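Local coordinates for pyrophosphate phosphohydrolase (Thermus thermophilus, PDB 2PRD), which catalyses the magnesium-dependent hydrolysis of inorganic pyrophosphate to two phosphate ions and forms a homohexamer, at the interface of chains A and B and the interface of chains A and C. Coordinates in Å, arbitrary orientation; residue numbers count along the deposited sequence, not the author numbering. Chains: chain A/B/C, Pyrophosphate phosphohydrolase.

Contact 1: the interface of chains A and B. Residues chain A 76-77, 109, 111-112, 114; chain B 41, 44-45.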
ATOM      1  N   THR A  76      14.721   4.548   4.556  1.00  8.81           N
ATOM      2  CA  THR A  76      14.308   4.474   3.153  1.00 10.46           C
ATOM      3  C   THR A  76      12.918   3.845   3.080  1.00  7.09           C
ATOM      4  O   THR A  76      12.066   4.366   2.337  1.00 14.99           O
ATOM      5  CB  THR A  76      15.246   3.625   2.261  1.00  7.08           C
ATOM      6  OG1 THR A  76      16.509   4.336   2.290  1.00 12.87           O
ATOM      7  CG2 THR A  76      14.803   3.653   0.807  1.00  4.73           C
ATOM      8  N   TYR A  77      12.691   2.822   3.845  1.00  8.21           N
ATOM      9  CA  TYR A  77      11.398   2.103   3.901  1.00  8.79           C
ATOM     10  C   TYR A  77      10.978   2.001   5.369  1.00 12.09           C
ATOM     11  O   TYR A  77      11.851   1.724   6.215  1.00 14.16           O
ATOM     12  CB  TYR A  77      11.545   0.689   3.325  1.00  4.93           C
ATOM     13  CG  TYR A  77      12.233   0.525   2.003  1.00 10.91           C
ATOM     14  CD1 TYR A  77      11.701   1.129   0.856  1.00 10.88           C
ATOM     15  CD2 TYR A  77      13.357  -0.291   1.844  1.00  8.40           C
ATOM     16  CE1 TYR A  77      12.289   0.980  -0.391  1.00  6.08           C
ATOM     17  CE2 TYR A  77      13.949  -0.405   0.607  1.00  9.50           C
ATOM     18  CZ  TYR A  77      13.407   0.199  -0.495  1.00  9.14           C
ATOM     19  OH  TYR A  77      13.991   0.036  -1.738  1.00  9.26           O
ATOM     20  N   VAL A 109      19.081   4.896   9.645  1.00  7.95           N
ATOM     21  CA  VAL A 109      19.356   3.454   9.598  1.00  7.59           C
ATOM     22  C   VAL A 109      20.824   3.334   9.203  1.00  8.25           C
ATOM     23  O   VAL A 109      21.199   3.806   8.129  1.00 10.64           O
ATOM     24  CB  VAL A 109      18.429   2.863   8.533  1.00  8.76           C
ATOM     25  CG1 VAL A 109      18.751   1.441   8.130  1.00  3.14           C
ATOM     26  CG2 VAL A 109      17.004   2.910   9.135  1.00  5.16           C
ATOM     27  N   GLU A 111      22.646   0.673   8.453  1.00 11.42           N
ATOM     28  CA  GLU A 111      22.962  -0.255   7.345  1.00 12.60           C
ATOM     29  C   GLU A 111      22.172   0.021   6.095  1.00 11.82           C
ATOM     30  O   GLU A 111      21.630  -0.935   5.567  1.00 10.86           O
ATOM     31  CB  GLU A 111      22.742  -1.700   7.809  1.00 17.36           C
ATOM     32  CG  GLU A 111      23.644  -2.108   8.967  1.00 22.44           C
ATOM     33  CD  GLU A 111      25.090  -2.268   8.537  1.00 24.86           C
ATOM     34  OE1 GLU A 111      25.360  -2.584   7.365  1.00 26.86           O
ATOM     35  OE2 GLU A 111      26.010  -2.072   9.363  1.00 37.27           O
ATOM     36  N   ASP A 112      22.102   1.243   5.628  1.00 14.80           N
ATOM     37  CA  ASP A 112      21.390   1.589   4.380  1.00  9.29           C
ATOM     38  C   ASP A 112      22.364   2.555   3.689  1.00 13.83           C
ATOM     39  O   ASP A 112      22.548   3.614   4.288  1.00 14.03           O
ATOM     40  CB  ASP A 112      20.050   2.232   4.638  1.00  6.98           C
ATOM     41  CG  ASP A 112      19.267   2.572   3.374  1.00 10.04           C
ATOM     42  OD1 ASP A 112      19.852   2.584   2.290  1.00 13.27           O
ATOM     43  OD2 ASP A 112      18.075   2.954   3.433  1.00 10.31           O
ATOM     44  N   ARG A 114      22.021   4.265   1.143  1.00  8.05           N
ATOM     45  CA  ARG A 114      21.403   5.498   0.641  1.00  9.26           C
ATOM     46  C   ARG A 114      21.501   6.608   1.662  1.00 12.30           C
ATOM     47  O   ARG A 114      21.220   7.775   1.274  1.00 16.64           O
ATOM     48  CB  ARG A 114      19.918   5.264   0.354  1.00  5.25           C
ATOM     49  CG  ARG A 114      19.632   4.328  -0.798  1.00 12.12           C
ATOM     50  CD  ARG A 114      18.127   4.032  -0.852  1.00  5.56           C
ATOM     51  NE  ARG A 114      17.901   2.819  -1.611  1.00  5.98           N
ATOM     52  CZ  ARG A 114      18.001   1.567  -1.210  1.00 14.61           C
ATOM     53  NH1 ARG A 114      18.322   1.117  -0.011  1.00 10.58           N
ATOM     54  NH2 ARG A 114      17.740   0.677  -2.172  1.00  2.14           N
TER
ATOM     55  N   LEU B  41      16.981  -5.734  12.037  1.00 10.71           N
ATOM     56  CA  LEU B  41      17.170  -5.384  10.603  1.00  7.44           C
ATOM     57  C   LEU B  41      18.643  -5.623  10.317  1.00 13.78           C
ATOM     58  O   LEU B  41      19.486  -4.998  10.947  1.00 13.96           O
ATOM     59  CB  LEU B  41      16.825  -3.940  10.337  1.00  6.92           C
ATOM     60  CG  LEU B  41      17.155  -3.559   8.871  1.00  4.31           C
ATOM     61  CD1 LEU B  41      15.831  -3.786   8.111  1.00  4.59           C
ATOM     62  CD2 LEU B  41      17.651  -2.152   8.811  1.00  7.18           C
ATOM     63  N   VAL B  44      19.222  -2.888   4.646  1.00  9.64           N
ATOM     64  CA  VAL B  44      18.304  -2.472   3.570  1.00  8.59           C
ATOM     65  C   VAL B  44      19.054  -2.763   2.275  1.00 10.29           C
ATOM     66  O   VAL B  44      20.203  -2.362   2.155  1.00 10.72           O
ATOM     67  CB  VAL B  44      17.937  -0.995   3.690  1.00  7.91           C
ATOM     68  CG1 VAL B  44      16.921  -0.521   2.661  1.00 13.81           C
ATOM     69  CG2 VAL B  44      17.367  -0.708   5.071  1.00  8.59           C
ATOM     70  N   LEU B  45      18.451  -3.514   1.370  1.00 10.94           N
ATOM     71  CA  LEU B  45      19.110  -3.855   0.086  1.00 12.87           C
ATOM     72  C   LEU B  45      19.494  -2.537  -0.594  1.00  8.93           C
ATOM     73  O   LEU B  45      18.650  -1.650  -0.648  1.00 11.54           O
ATOM     74  CB  LEU B  45      18.155  -4.666  -0.768  1.00  6.81           C
ATOM     75  CG  LEU B  45      17.592  -5.987  -0.315  1.00 11.51           C
ATOM     76  CD1 LEU B  45      16.662  -6.534  -1.416  1.00  8.94           C
ATOM     77  CD2 LEU B  45      18.697  -7.012  -0.017  1.00 10.96           C
TER

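Contact 2: the interface of chains A and C. Residues chain A 46-47, 49, 138, 141-142; chain C 130-131, 134.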
ATOM      1  N   PRO A  46      -5.299  11.769  16.450  1.00  6.51           N
ATOM      2  CA  PRO A  46      -6.573  12.349  16.096  1.00  6.05           C
ATOM      3  C   PRO A  46      -6.620  13.192  14.833  1.00 11.83           C
ATOM      4  O   PRO A  46      -7.728  13.388  14.312  1.00  9.70           O
ATOM      5  CB  PRO A  46      -6.978  13.069  17.367  1.00  7.05           C
ATOM      6  CG  PRO A  46      -5.648  13.471  17.999  1.00  3.20           C
ATOM      7  CD  PRO A  46      -4.693  12.350  17.663  1.00  2.91           C
ATOM      8  N   GLY A  47      -5.470  13.656  14.359  1.00 10.45           N
ATOM      9  CA  GLY A  47      -5.439  14.506  13.172  1.00  8.70           C
ATOM     10  C   GLY A  47      -5.020  13.748  11.952  1.00  8.55           C
ATOM     11  O   GLY A  47      -4.584  12.612  12.142  1.00  9.11           O
ATOM     12  N   GLN A  49      -2.535  13.005  10.279  1.00  5.96           N
ATOM     13  CA  GLN A  49      -1.104  12.956  10.331  1.00  5.52           C
ATOM     14  C   GLN A  49      -0.534  11.569  10.501  1.00  3.13           C
ATOM     15  O   GLN A  49      -1.228  10.598  10.810  1.00 10.06           O
ATOM     16  CB  GLN A  49      -0.574  13.764  11.595  1.00  6.94           C
ATOM     17  CG  GLN A  49      -1.182  15.157  11.545  1.00 11.76           C
ATOM     18  CD  GLN A  49      -0.902  15.980  12.780  1.00 11.01           C
ATOM     19  OE1 GLN A  49       0.087  16.710  12.840  1.00 10.01           O
ATOM     20  NE2 GLN A  49      -1.795  15.873  13.755  1.00  4.05           N
ATOM     21  N   THR A 138       1.956  20.086  16.309  1.00 12.98           N
ATOM     22  CA  THR A 138       0.522  20.047  16.039  1.00  7.69           C
ATOM     23  C   THR A 138      -0.117  18.714  16.354  1.00  5.62           C
ATOM     24  O   THR A 138      -1.363  18.657  16.443  1.00 15.13           O
ATOM     25  CB  THR A 138       0.259  20.346  14.541  1.00  7.35           C
ATOM     26  OG1 THR A 138       1.033  19.427  13.734  1.00 14.31           O
ATOM     27  CG2 THR A 138       0.688  21.735  14.106  1.00  9.10           C
ATOM     28  N   ALA A 141      -2.348  18.686  19.335  1.00 17.49           N
ATOM     29  CA  ALA A 141      -3.263  19.811  19.296  1.00 15.35           C
ATOM     30  C   ALA A 141      -4.685  19.382  19.564  1.00 15.92           C
ATOM     31  O   ALA A 141      -5.323  20.157  20.318  1.00 20.01           O
ATOM     32  CB  ALA A 141      -3.089  20.689  18.071  1.00 11.50           C
ATOM     33  N   LEU A 142      -5.180  18.267  19.077  1.00 14.94           N
ATOM     34  CA  LEU A 142      -6.542  17.785  19.324  1.00 10.15           C
ATOM     35  C   LEU A 142      -6.717  17.062  20.655  1.00 14.47           C
ATOM     36  O   LEU A 142      -7.803  16.584  21.028  1.00 18.55           O
ATOM     37  CB  LEU A 142      -7.001  16.898  18.144  1.00 11.76           C
ATOM     38  CG  LEU A 142      -7.049  17.685  16.824  1.00 12.67           C
ATOM     39  CD1 LEU A 142      -7.329  16.872  15.616  1.00  4.65           C
ATOM     40  CD2 LEU A 142      -8.190  18.717  16.953  1.00  6.42           C
TER
ATOM     41  N   GLN C 130     -13.374  17.295  13.435  1.00 10.40           N
ATOM     42  CA  GLN C 130     -12.239  17.976  14.096  1.00  9.36           C
ATOM     43  C   GLN C 130     -10.935  17.756  13.307  1.00  5.51           C
ATOM     44  O   GLN C 130     -10.011  18.586  13.338  1.00 10.51           O
ATOM     45  CB  GLN C 130     -11.983  17.498  15.465  1.00 13.97           C
ATOM     46  CG  GLN C 130     -12.554  17.603  16.793  1.00 24.06           C
ATOM     47  CD  GLN C 130     -11.614  16.878  17.794  1.00 36.38           C
ATOM     48  OE1 GLN C 130     -11.447  17.480  18.869  1.00 37.51           O
ATOM     49  NE2 GLN C 130     -11.042  15.724  17.386  1.00 27.92           N
ATOM     50  N   GLU C 131     -10.861  16.553  12.724  1.00 10.31           N
ATOM     51  CA  GLU C 131      -9.715  16.156  11.907  1.00  7.35           C
ATOM     52  C   GLU C 131      -9.662  17.058  10.686  1.00 11.02           C
ATOM     53  O   GLU C 131      -8.594  17.583  10.325  1.00 16.18           O
ATOM     54  CB  GLU C 131      -9.785  14.661  11.536  1.00  5.99           C
ATOM     55  CG  GLU C 131      -8.505  14.193  10.806  1.00  3.37           C
ATOM     56  CD  GLU C 131      -8.694  12.773  10.261  1.00  1.16           C
ATOM     57  OE1 GLU C 131      -9.862  12.418  10.071  1.00 11.75           O
ATOM     58  OE2 GLU C 131      -7.720  12.017  10.115  1.00 14.58           O
ATOM     59  N   HIS C 134      -8.802  20.662  11.694  1.00 13.80           N
ATOM     60  CA  HIS C 134      -7.368  20.799  12.104  1.00 13.63           C
ATOM     61  C   HIS C 134      -6.483  20.702  10.885  1.00 14.86           C
ATOM     62  O   HIS C 134      -5.401  21.303  10.802  1.00 10.21           O
ATOM     63  CB  HIS C 134      -7.082  19.855  13.253  1.00 10.47           C
ATOM     64  CG  HIS C 134      -5.641  19.654  13.621  1.00  5.35           C
ATOM     65  ND1 HIS C 134      -4.890  18.647  13.031  1.00 12.77           N
ATOM     66  CD2 HIS C 134      -4.790  20.248  14.446  1.00  8.73           C
ATOM     67  CE1 HIS C 134      -3.666  18.658  13.499  1.00  8.28           C
ATOM     68  NE2 HIS C 134      -3.576  19.660  14.368  1.00  9.03           N
TER

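Contact 3: the interface of chains A and B. Residues chain A 77-80; chain B 28, 30, 41, 44.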
ATOM      1  N   TYR A  77      12.691   2.822   3.845  1.00  8.21           N
ATOM      2  CA  TYR A  77      11.398   2.103   3.901  1.00  8.79           C
ATOM      3  C   TYR A  77      10.978   2.001   5.369  1.00 12.09           C
ATOM      4  O   TYR A  77      11.851   1.724   6.215  1.00 14.16           O
ATOM      5  CB  TYR A  77      11.545   0.689   3.325  1.00  4.93           C
ATOM      6  CG  TYR A  77      12.233   0.525   2.003  1.00 10.91           C
ATOM      7  CD1 TYR A  77      11.701   1.129   0.856  1.00 10.88           C
ATOM      8  CD2 TYR A  77      13.357  -0.291   1.844  1.00  8.40           C
ATOM      9  CE1 TYR A  77      12.289   0.980  -0.391  1.00  6.08           C
ATOM     10  CE2 TYR A  77      13.949  -0.405   0.607  1.00  9.50           C
ATOM     11  CZ  TYR A  77      13.407   0.199  -0.495  1.00  9.14           C
ATOM     12  OH  TYR A  77      13.991   0.036  -1.738  1.00  9.26           O
ATOM     13  N   PRO A  78       9.699   2.254   5.635  1.00 11.07           N
ATOM     14  CA  PRO A  78       9.201   2.221   7.030  1.00  5.82           C
ATOM     15  C   PRO A  78       9.485   0.861   7.628  1.00  8.46           C
ATOM     16  O   PRO A  78       9.453  -0.164   6.912  1.00 11.36           O
ATOM     17  CB  PRO A  78       7.708   2.505   6.891  1.00  4.67           C
ATOM     18  CG  PRO A  78       7.592   3.221   5.554  1.00  7.23           C
ATOM     19  CD  PRO A  78       8.650   2.549   4.650  1.00  4.85           C
ATOM     20  N   LEU A  79       9.761   0.850   8.917  1.00  4.36           N
ATOM     21  CA  LEU A  79      10.060  -0.404   9.639  1.00  5.51           C
ATOM     22  C   LEU A  79       8.819  -0.936  10.267  1.00 10.37           C
ATOM     23  O   LEU A  79       7.706  -0.463   9.899  1.00 17.86           O
ATOM     24  CB  LEU A  79      11.229  -0.070  10.594  1.00  2.09           C
ATOM     25  CG  LEU A  79      12.449   0.534   9.862  1.00  4.28           C
ATOM     26  CD1 LEU A  79      13.361   1.289  10.804  1.00 10.78           C
ATOM     27  CD2 LEU A  79      13.244  -0.618   9.205  1.00  5.32           C
ATOM     28  N   LEU A  80       8.920  -1.932  11.121  1.00  6.12           N
ATOM     29  CA  LEU A  80       7.694  -2.503  11.760  1.00  8.65           C
ATOM     30  C   LEU A  80       7.843  -2.456  13.258  1.00  6.80           C
ATOM     31  O   LEU A  80       8.994  -2.436  13.734  1.00  9.65           O
ATOM     32  CB  LEU A  80       7.665  -3.984  11.343  1.00  7.56           C
ATOM     33  CG  LEU A  80       7.057  -4.348   9.996  1.00 10.39           C
ATOM     34  CD1 LEU A  80       7.356  -5.778   9.611  1.00  7.07           C
ATOM     35  CD2 LEU A  80       5.547  -4.151  10.057  1.00 13.40           C
TER
ATOM     36  N   ASN B  28      13.602  -4.486   2.952  1.00 12.00           N
ATOM     37  CA  ASN B  28      14.083  -4.462   4.343  1.00 10.32           C
ATOM     38  C   ASN B  28      14.480  -5.889   4.708  1.00  8.37           C
ATOM     39  O   ASN B  28      13.661  -6.795   4.882  1.00 17.55           O
ATOM     40  CB  ASN B  28      13.094  -3.869   5.323  1.00  5.86           C
ATOM     41  CG  ASN B  28      13.083  -2.374   5.439  1.00  1.16           C
ATOM     42  OD1 ASN B  28      14.019  -1.633   5.144  1.00  6.43           O
ATOM     43  ND2 ASN B  28      11.994  -1.856   6.016  1.00  3.99           N
ATOM     44  N   TYR B  30      15.315  -8.302   7.073  1.00  5.07           N
ATOM     45  CA  TYR B  30      15.203  -8.645   8.471  1.00  5.15           C
ATOM     46  C   TYR B  30      15.738 -10.062   8.723  1.00  8.26           C
ATOM     47  O   TYR B  30      15.758 -10.881   7.819  1.00 13.31           O
ATOM     48  CB  TYR B  30      13.725  -8.732   8.926  1.00  6.27           C
ATOM     49  CG  TYR B  30      12.987  -7.430   8.861  1.00  4.71           C
ATOM     50  CD1 TYR B  30      13.399  -6.382   9.700  1.00  8.17           C
ATOM     51  CD2 TYR B  30      11.886  -7.243   8.032  1.00  7.80           C
ATOM     52  CE1 TYR B  30      12.715  -5.173   9.674  1.00  9.08           C
ATOM     53  CE2 TYR B  30      11.258  -6.010   7.949  1.00 13.30           C
ATOM     54  CZ  TYR B  30      11.685  -4.999   8.792  1.00  8.30           C
ATOM     55  OH  TYR B  30      11.004  -3.792   8.807  1.00 19.15           O
ATOM     56  N   LEU B  41      16.981  -5.734  12.037  1.00 10.71           N
ATOM     57  CA  LEU B  41      17.170  -5.384  10.603  1.00  7.44           C
ATOM     58  C   LEU B  41      18.643  -5.623  10.317  1.00 13.78           C
ATOM     59  O   LEU B  41      19.486  -4.998  10.947  1.00 13.96           O
ATOM     60  CB  LEU B  41      16.825  -3.940  10.337  1.00  6.92           C
ATOM     61  CG  LEU B  41      17.155  -3.559   8.871  1.00  4.31           C
ATOM     62  CD1 LEU B  41      15.831  -3.786   8.111  1.00  4.59           C
ATOM     63  CD2 LEU B  41      17.651  -2.152   8.811  1.00  7.18           C
ATOM     64  N   VAL B  44      19.222  -2.888   4.646  1.00  9.64           N
ATOM     65  CA  VAL B  44      18.304  -2.472   3.570  1.00  8.59           C
ATOM     66  C   VAL B  44      19.054  -2.763   2.275  1.00 10.29           C
ATOM     67  O   VAL B  44      20.203  -2.362   2.155  1.00 10.72           O
ATOM     68  CB  VAL B  44      17.937  -0.995   3.690  1.00  7.91           C
ATOM     69  CG1 VAL B  44      16.921  -0.521   2.661  1.00 13.81           C
ATOM     70  CG2 VAL B  44      17.367  -0.708   5.071  1.00  8.59           C
TER
HETATM   71  O   HOH W   1      14.496   1.072   5.772  1.00 10.35           O
HETATM   72  O   HOH W   2       9.240  -3.300   6.939  1.00 21.55           O

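Contact 1: the interface of chains A and B
The backbone carbonyl oxygen of B:Leu45 is gripped by both terminal nitrogens of A:Arg114. NH1 and NH2 of the guanidinium each donate to B:Leu45 O at 2.9 Å. The oxygen sits in the guanidinium plane, at the edge between the two nitrogens. This is a subunit interface of the hexameric family I (soluble) inorganic pyrophosphatase, and it is not an exact two-fold. It joins the end of strand 38-44 of chain B to the end of strand 101-109, the loop after it and the 3-10 helix 113-115 of chain A. A:Asp112 helps to fix the arginine. Its carboxylate OD1 accepts A:Arg114 NH1 at 3.1 Å, a salt bridge within chain A. The backbone N of A:Arg114 reaches the same OD1 from the opposite face of the carboxylate. The aspartate CG lies anti to the backbone N (chi1 -179°), which lays the carboxylate along B:Val44, with A:Asp112 CG 3.8 Å from B:Val44 CB. B:Val44 N also donates to A:Glu111 O at 3.2 Å. B:Val44 fills the middle of the patch with its two methyls parted. CG1 meets CE2 of the A:Tyr77 ring at 3.6 Å and also lies beside A:Arg114 NH1. CG2 turns to A:Val109 CG1 and to A:Asp112 CB. A:Val109 CG1 also meets B:Leu41 CD2 at 3.8 Å, the two side chains roughly perpendicular. Within chain A, A:Thr76 CG2 covers one face of the tyrosine ring over its centre.

Contact 2: the interface of chains A and C
The imidazole of C:His134 lies against A:Leu142, with A:Leu142 CG over one ring face near its rim. A:Leu142 CD1 reaches further back, 3.8 Å from C:His134 CB. The patch is part of a two-fold interface of the hexameric family I inorganic pyrophosphatase, so each contact recurs with the chains exchanged. Helix 126-138 of chain C brings the histidine; chain A offers A:Thr138, the end of its own copy of that helix, and A:Ala141 and A:Leu142 of 3-10 helix 141-146. The histidine CG is anti to the backbone N (chi1 168°), which sends the ring out toward chain A. At its far end, C:His134 NE2 makes a weak hydrogen bond to the backbone carbonyl A:Thr138 O, 3.2 Å long and bent to 130° at the hydrogen. A:Ala141 CB packs beside NE2 and CD2. The side-chain amide of A:Gln49 comes to the ring edge, its NE2 3.4 Å from C:His134 CE1. Amide and ring planes are 52° apart. One turn earlier on the helix, C:Glu131 CG rests on the backbone of A:Pro46 and A:Gly47, 3.7 Å from A:Pro46 O. C:Gln130 is poorly ordered and packs loosely on A:Leu142 CD2. In the second shell, A:Thr138 OG1 donates to A:Gln49 OE1 at 3.0 Å. This bond probably fixes the rotation of the amide, with NE2 on the histidine side.

Contact 3: the interface of chains A and B
B:Asn28 points its side-chain amide at the backbone of A:Tyr77 and A:Pro78. The asparagine begins strand 28-33 of chain B in this family I pyrophosphatase, and the patch belongs to a subunit interface of the hexamer. From CB, the side chain runs to CG with CG anti to the carbonyl carbon (chi1 -83°), which aims the amide at chain A. CG then lies 4.0 Å from A:Tyr77 CB. Beyond CG the amide forks. OD1 comes to the edge of the A:Tyr77 ring, in its plane, 3.6 Å from CD2. The ring and amide planes stand 72° apart. OD1 also bonds water 1 at 2.8 Å. That water is held as well by the backbone N and O of A:Tyr77, and it ties the asparagine to both. The other branch, ND2, lies 3.2 Å from A:Pro78 O, but the hydrogens of ND2 are not directed at it, so no direct hydrogen bond forms. ND2 bonds water 2 instead, nearly straight at 166° at the hydrogen. Water 2 also meets A:Pro78 O at 3.1 Å and the phenol oxygen B:Tyr30 OH at 2.6 Å. It sits at the edge of the B:Tyr30 ring, in plane. A:Leu79 CD2 packs on B:Asn28 ND2 at 3.6 Å. B:Tyr30 OH rests beside the backbone at A:Leu79 CA and A:Leu80 N.

Contacts 1 and 3 are neighbouring patches of one A-B interface, their C-alpha centres about 7 Å apart. They share A:Tyr77, B:Leu41 and B:Val44, and strand 38-44 of chain B serves both. Direct bonds hold contact 1, while waters carry the polar links of contact 3. Contact 2 lies about 31 Å from contact 1 and about 28 Å from contact 3, on another surface of chain A facing chain C. It uses helix 126-138 of both chains, and the A-C interface as a whole is two-fold symmetric, unlike the A-B interface. Chain A thus meets two neighbours through different surfaces, consistent with a homohexamer held together by at least two kinds of interface.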